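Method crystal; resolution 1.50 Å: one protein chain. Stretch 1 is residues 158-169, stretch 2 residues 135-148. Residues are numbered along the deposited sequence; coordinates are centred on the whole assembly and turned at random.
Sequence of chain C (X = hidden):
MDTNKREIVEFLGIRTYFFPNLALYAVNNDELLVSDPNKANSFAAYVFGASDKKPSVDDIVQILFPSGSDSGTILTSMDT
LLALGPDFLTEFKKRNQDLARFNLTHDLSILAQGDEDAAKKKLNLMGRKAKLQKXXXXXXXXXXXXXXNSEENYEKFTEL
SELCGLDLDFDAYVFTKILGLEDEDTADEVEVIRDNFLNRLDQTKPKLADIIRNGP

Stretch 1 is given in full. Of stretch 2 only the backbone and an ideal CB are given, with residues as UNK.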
# COMPACT_ATOMS: atom_id res chain seq x y z
N THR C 158 -2.17 -11.69 -0.66
CA THR C 158 -1.22 -10.58 -0.73
C THR C 158 -1.92 -9.27 -1.05
O THR C 158 -1.63 -8.23 -0.43
CB THR C 158 -0.15 -10.90 -1.78
OG1 THR C 158 0.56 -12.09 -1.40
CG2 THR C 158 0.84 -9.77 -1.93
N GLU C 159 -2.84 -9.29 -2.00
CA GLU C 159 -3.52 -8.05 -2.39
C GLU C 159 -4.54 -7.61 -1.32
O GLU C 159 -4.61 -6.43 -0.98
CB GLU C 159 -4.20 -8.21 -3.75
CG GLU C 159 -3.21 -8.47 -4.89
CD GLU C 159 -2.19 -7.33 -5.14
OE1 GLU C 159 -2.32 -6.22 -4.60
OE2 GLU C 159 -1.24 -7.58 -5.93
N LEU C 160 -5.30 -8.55 -0.76
CA LEU C 160 -6.22 -8.20 0.33
C LEU C 160 -5.47 -7.66 1.55
O LEU C 160 -6.02 -6.85 2.33
CB LEU C 160 -7.04 -9.42 0.73
CG LEU C 160 -8.14 -9.81 -0.23
CD1 LEU C 160 -8.65 -11.22 0.03
CD2 LEU C 160 -9.29 -8.80 -0.15
N SER C 161 -4.24 -8.12 1.78
CA SER C 161 -3.45 -7.63 2.90
C SER C 161 -3.25 -6.12 2.83
O SER C 161 -3.05 -5.48 3.87
CB SER C 161 -2.09 -8.32 2.94
OG SER C 161 -2.19 -9.69 3.38
N GLU C 162 -3.33 -5.54 1.63
CA GLU C 162 -3.19 -4.09 1.50
C GLU C 162 -4.30 -3.35 2.24
O GLU C 162 -4.13 -2.17 2.57
CB GLU C 162 -3.19 -3.68 0.01
CG GLU C 162 -1.96 -4.15 -0.76
CD GLU C 162 -0.69 -3.48 -0.30
OE1 GLU C 162 -0.70 -2.24 -0.05
OE2 GLU C 162 0.30 -4.21 -0.11
N LEU C 163 -5.41 -4.03 2.57
CA LEU C 163 -6.45 -3.39 3.39
C LEU C 163 -5.90 -2.93 4.73
O LEU C 163 -6.39 -1.94 5.30
CB LEU C 163 -7.62 -4.36 3.60
CG LEU C 163 -8.41 -4.62 2.34
CD1 LEU C 163 -9.33 -5.84 2.55
CD2 LEU C 163 -9.25 -3.38 1.91
N CYS C 164 -4.88 -3.62 5.27
CA CYS C 164 -4.29 -3.25 6.54
C CYS C 164 -3.64 -1.87 6.47
O CYS C 164 -3.55 -1.21 7.49
CB CYS C 164 -3.28 -4.30 6.99
SG CYS C 164 -4.04 -5.95 7.19
N GLY C 165 -3.27 -1.41 5.27
CA GLY C 165 -2.72 -0.08 5.11
C GLY C 165 -3.73 1.03 5.25
O GLY C 165 -3.33 2.20 5.36
N LEU C 166 -5.03 0.70 5.18
CA LEU C 166 -6.13 1.60 5.48
C LEU C 166 -6.75 1.32 6.86
O LEU C 166 -7.85 1.79 7.16
CB LEU C 166 -7.20 1.48 4.39
CG LEU C 166 -6.76 1.76 2.96
CD1 LEU C 166 -7.82 1.36 1.95
CD2 LEU C 166 -6.45 3.24 2.85
N ASP C 167 -6.03 0.57 7.70
CA ASP C 167 -6.53 0.12 8.99
C ASP C 167 -7.85 -0.63 8.83
O ASP C 167 -8.73 -0.57 9.69
CB ASP C 167 -6.63 1.28 9.98
CG ASP C 167 -5.26 1.77 10.45
OD1 ASP C 167 -4.23 1.14 10.14
OD2 ASP C 167 -5.23 2.81 11.16
N LEU C 168 -7.96 -1.39 7.74
CA LEU C 168 -9.06 -2.32 7.48
C LEU C 168 -8.64 -3.76 7.76
O LEU C 168 -9.10 -4.70 7.11
CB LEU C 168 -9.58 -2.13 6.05
CG LEU C 168 -10.26 -0.79 5.79
CD1 LEU C 168 -10.60 -0.63 4.33
CD2 LEU C 168 -11.52 -0.62 6.68
N ASP C 169 -7.83 -3.94 8.81
CA ASP C 169 -7.44 -5.27 9.27
C ASP C 169 -8.63 -6.19 9.51
O ASP C 169 -8.55 -7.38 9.22
CB ASP C 169 -6.58 -5.14 10.54
CG ASP C 169 -5.47 -4.13 10.35
OD1 ASP C 169 -5.77 -2.90 10.36
OD2 ASP C 169 -4.31 -4.58 10.14
N UNK C 135 -7.22 9.50 -1.76
CA UNK C 135 -8.45 9.27 -1.02
C UNK C 135 -8.60 7.80 -0.63
O UNK C 135 -8.14 6.90 -1.34
CB UNK C 135 -9.65 9.72 -1.85
N UNK C 136 -9.31 7.57 0.47
CA UNK C 136 -9.64 6.20 0.87
C UNK C 136 -10.49 5.52 -0.20
O UNK C 136 -10.30 4.33 -0.47
CB UNK C 136 -10.37 6.19 2.21
N UNK C 137 -11.46 6.25 -0.77
CA UNK C 137 -12.36 5.66 -1.75
C UNK C 137 -11.59 5.11 -2.95
O UNK C 137 -11.88 4.01 -3.42
CB UNK C 137 -13.39 6.69 -2.21
N UNK C 138 -10.58 5.83 -3.41
CA UNK C 138 -9.82 5.36 -4.57
C UNK C 138 -8.94 4.18 -4.21
O UNK C 138 -8.77 3.25 -5.01
CB UNK C 138 -8.96 6.49 -5.14
N UNK C 139 -8.35 4.22 -3.02
CA UNK C 139 -7.49 3.14 -2.57
C UNK C 139 -8.28 1.85 -2.35
O UNK C 139 -7.80 0.76 -2.66
CB UNK C 139 -6.77 3.54 -1.28
N UNK C 140 -9.51 1.96 -1.85
CA UNK C 140 -10.35 0.76 -1.72
C UNK C 140 -10.64 0.16 -3.09
O UNK C 140 -10.57 -1.07 -3.27
CB UNK C 140 -11.66 1.09 -1.00
N UNK C 141 -11.00 1.00 -4.06
CA UNK C 141 -11.23 0.53 -5.43
C UNK C 141 -10.01 -0.20 -5.99
O UNK C 141 -10.14 -1.28 -6.58
CB UNK C 141 -11.59 1.71 -6.34
N UNK C 142 -8.82 0.36 -5.79
CA UNK C 142 -7.59 -0.27 -6.28
C UNK C 142 -7.41 -1.65 -5.66
O UNK C 142 -7.08 -2.61 -6.37
CB UNK C 142 -6.38 0.61 -5.97
N UNK C 143 -7.60 -1.77 -4.34
CA UNK C 143 -7.43 -3.06 -3.68
C UNK C 143 -8.47 -4.06 -4.19
O UNK C 143 -8.17 -5.24 -4.41
CB UNK C 143 -7.54 -2.90 -2.16
N UNK C 144 -9.72 -3.61 -4.36
CA UNK C 144 -10.76 -4.48 -4.90
C UNK C 144 -10.39 -5.03 -6.27
O UNK C 144 -10.48 -6.25 -6.52
CB UNK C 144 -12.09 -3.72 -4.99
N UNK C 145 -9.94 -4.14 -7.17
CA UNK C 145 -9.52 -4.55 -8.51
C UNK C 145 -8.38 -5.56 -8.43
O UNK C 145 -8.38 -6.60 -9.13
CB UNK C 145 -9.09 -3.33 -9.33
N UNK C 146 -7.37 -5.29 -7.60
CA UNK C 146 -6.22 -6.18 -7.52
C UNK C 146 -6.63 -7.53 -6.97
O UNK C 146 -6.10 -8.56 -7.40
CB UNK C 146 -5.12 -5.57 -6.65
N UNK C 147 -7.59 -7.55 -6.05
CA UNK C 147 -8.12 -8.80 -5.51
C UNK C 147 -8.88 -9.60 -6.57
O UNK C 147 -8.64 -10.81 -6.75
CB UNK C 147 -9.04 -8.51 -4.32
N UNK C 148 -9.76 -8.93 -7.33
CA UNK C 148 -10.54 -9.55 -8.41
C UNK C 148 -9.61 -10.16 -9.46
O UNK C 148 -9.87 -11.26 -9.99
CB UNK C 148 -11.47 -8.52 -9.06

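Stretch 2 is a helix from 136 onward, and from 139 to 148 each backbone N donates to the O four residues earlier. The positions whose CA-to-CB bonds point at stretch 1 are 139, 143 and 146, with 136, 140 and 147 set sideways to it.

Position 135 has phi/psi of -110/153, outside the helical region, and its CB points away from stretch 1. As the residue before the first helical turn it suits a capping side chain: Ser, Thr, Asp or Asn. It is Thr135, chi1 65° (p), whose OG1 accepts from the backbone N of position 138 at 3.1 Å.

At 136 the ideal CB lies 5.0 Å from Leu166 CD2, at the margin of the contact. A long side chain, polar or not, could lie beside that methyl. Glu136 does so loosely, its CG 4.5 Å from Leu166 CD2, while its carboxylate is bonded elsewhere in the structure.

Positions 137 and 138 have nothing of stretch 1 within 5.5 Å of their ideal CB atoms, so stretch 1 sets no preference; they are Ala137 and Ala138.

At 139 the CB points toward stretch 1, 4.0 Å from Leu166 CD1. An aliphatic residue would fit, as would a long chain with an apolar stem. Lys139 is the second kind: its CD packs 4.0 Å from Leu166 CD2, and its end then leads away.

Position 140 is set sideways, its ideal CB 4.9 Å from Leu166 CD1. Leu, Ile, Val or Met could reach the leucine methyls. The residue is Ile140, whose CG1 lies 3.8 Å from Leu166 CD1 and 4.4 Å from Leu168 CD1.

Positions 141 and 142 are out of reach and hold Leu141 and Ala142.

The ideal CB at 143 points toward stretch 1, 4.4 Å from Leu163 CD2 and 4.9 Å from Glu162 CB. This largely apolar surface favours a medium aliphatic side chain. Ile143 spreads across it: CG2 lies 3.8 Å from Leu163 CD2, CG1 3.8 Å from Glu162 CB, and CD1 3.9 Å from Leu166 CD1. It has the largest covered area of stretch 2.

At 144 the CB points away, and 145 is out of reach; neither ideal CB has anything of stretch 1 within 5.5 Å, so stretch 1 sets no preference; they are Leu144 and Ile145.

At 146 the ideal CB is 3.5 Å from Glu159 OE1. A nearby carboxylate favours Lys or Arg, although Gln or another polar chain could also serve. In Lys146, CD passes 3.5 Å from Glu159 OE1, but the extended chain carries the amine onward. The link is through water 1, which accepts from Lys146 NZ at 3.0 Å and donates to Glu159 OE2 at 3.1 Å.

The ideal CB at 147 is 4.2 Å from Leu160 CD2 and 4.9 Å from Glu159 CB. Such close quarters suit a compact residue: Ala, Ser, Thr or Val. Thr147 has its OG1 3.4 Å from Leu160 CD2, a contact without polar partner; the hydroxyl instead donates to Ile143 O at 2.9 Å, within its own helix.

Position 148 is out of reach, with nothing of stretch 1 within 5.5 Å of its ideal CB, so many residues would do; it is Ile148.

Stretch 2, residues 135-148: TEAAKILAILIKTI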
# COMPACT_ATOMS: atom_id res chain seq x y z
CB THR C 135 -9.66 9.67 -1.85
OG1 THR C 135 -9.76 8.82 -3.00
CG2 THR C 135 -9.56 11.11 -2.29
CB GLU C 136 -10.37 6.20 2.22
CG GLU C 136 -9.42 6.52 3.36
CD GLU C 136 -10.04 6.51 4.74
OE1 GLU C 136 -11.26 6.71 4.89
OE2 GLU C 136 -9.24 6.31 5.70
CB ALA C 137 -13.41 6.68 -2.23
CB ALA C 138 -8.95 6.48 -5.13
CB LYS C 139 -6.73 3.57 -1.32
CG LYS C 139 -5.71 4.67 -1.60
CD LYS C 139 -5.20 5.30 -0.30
CE LYS C 139 -4.35 6.54 -0.58
NZ LYS C 139 -3.24 6.29 -1.52
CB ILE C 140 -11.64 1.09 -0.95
CG1 ILE C 140 -11.33 1.46 0.50
CG2 ILE C 140 -12.65 -0.09 -1.04
CD1 ILE C 140 -12.47 2.15 1.18
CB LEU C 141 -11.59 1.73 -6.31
CG LEU C 141 -11.66 1.46 -7.82
CD1 LEU C 141 -12.68 0.38 -8.15
CD2 LEU C 141 -12.01 2.75 -8.49
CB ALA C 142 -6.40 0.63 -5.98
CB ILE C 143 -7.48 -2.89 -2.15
CG1 ILE C 143 -6.25 -2.15 -1.69
CG2 ILE C 143 -7.59 -4.27 -1.44
CD1 ILE C 143 -6.41 -1.58 -0.27
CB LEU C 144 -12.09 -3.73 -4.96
CG LEU C 144 -13.26 -4.50 -5.52
CD1 LEU C 144 -13.59 -5.77 -4.73
CD2 LEU C 144 -14.48 -3.56 -5.59
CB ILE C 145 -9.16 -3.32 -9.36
CG1 ILE C 145 -10.42 -2.58 -9.79
CG2 ILE C 145 -8.41 -3.74 -10.63
CD1 ILE C 145 -10.18 -1.21 -10.34
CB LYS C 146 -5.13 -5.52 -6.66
CG LYS C 146 -4.52 -4.31 -7.36
CD LYS C 146 -3.60 -3.52 -6.47
CE LYS C 146 -3.05 -2.22 -7.16
NZ LYS C 146 -2.30 -2.57 -8.42
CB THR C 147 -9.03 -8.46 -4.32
OG1 THR C 147 -8.23 -7.89 -3.27
CG2 THR C 147 -9.70 -9.73 -3.77
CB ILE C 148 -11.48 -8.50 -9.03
CG1 ILE C 148 -12.59 -8.12 -8.04
CG2 ILE C 148 -12.06 -9.02 -10.36
CD1 ILE C 148 -13.26 -6.80 -8.42
O HOH W 1 -0.94 -5.18 -7.92
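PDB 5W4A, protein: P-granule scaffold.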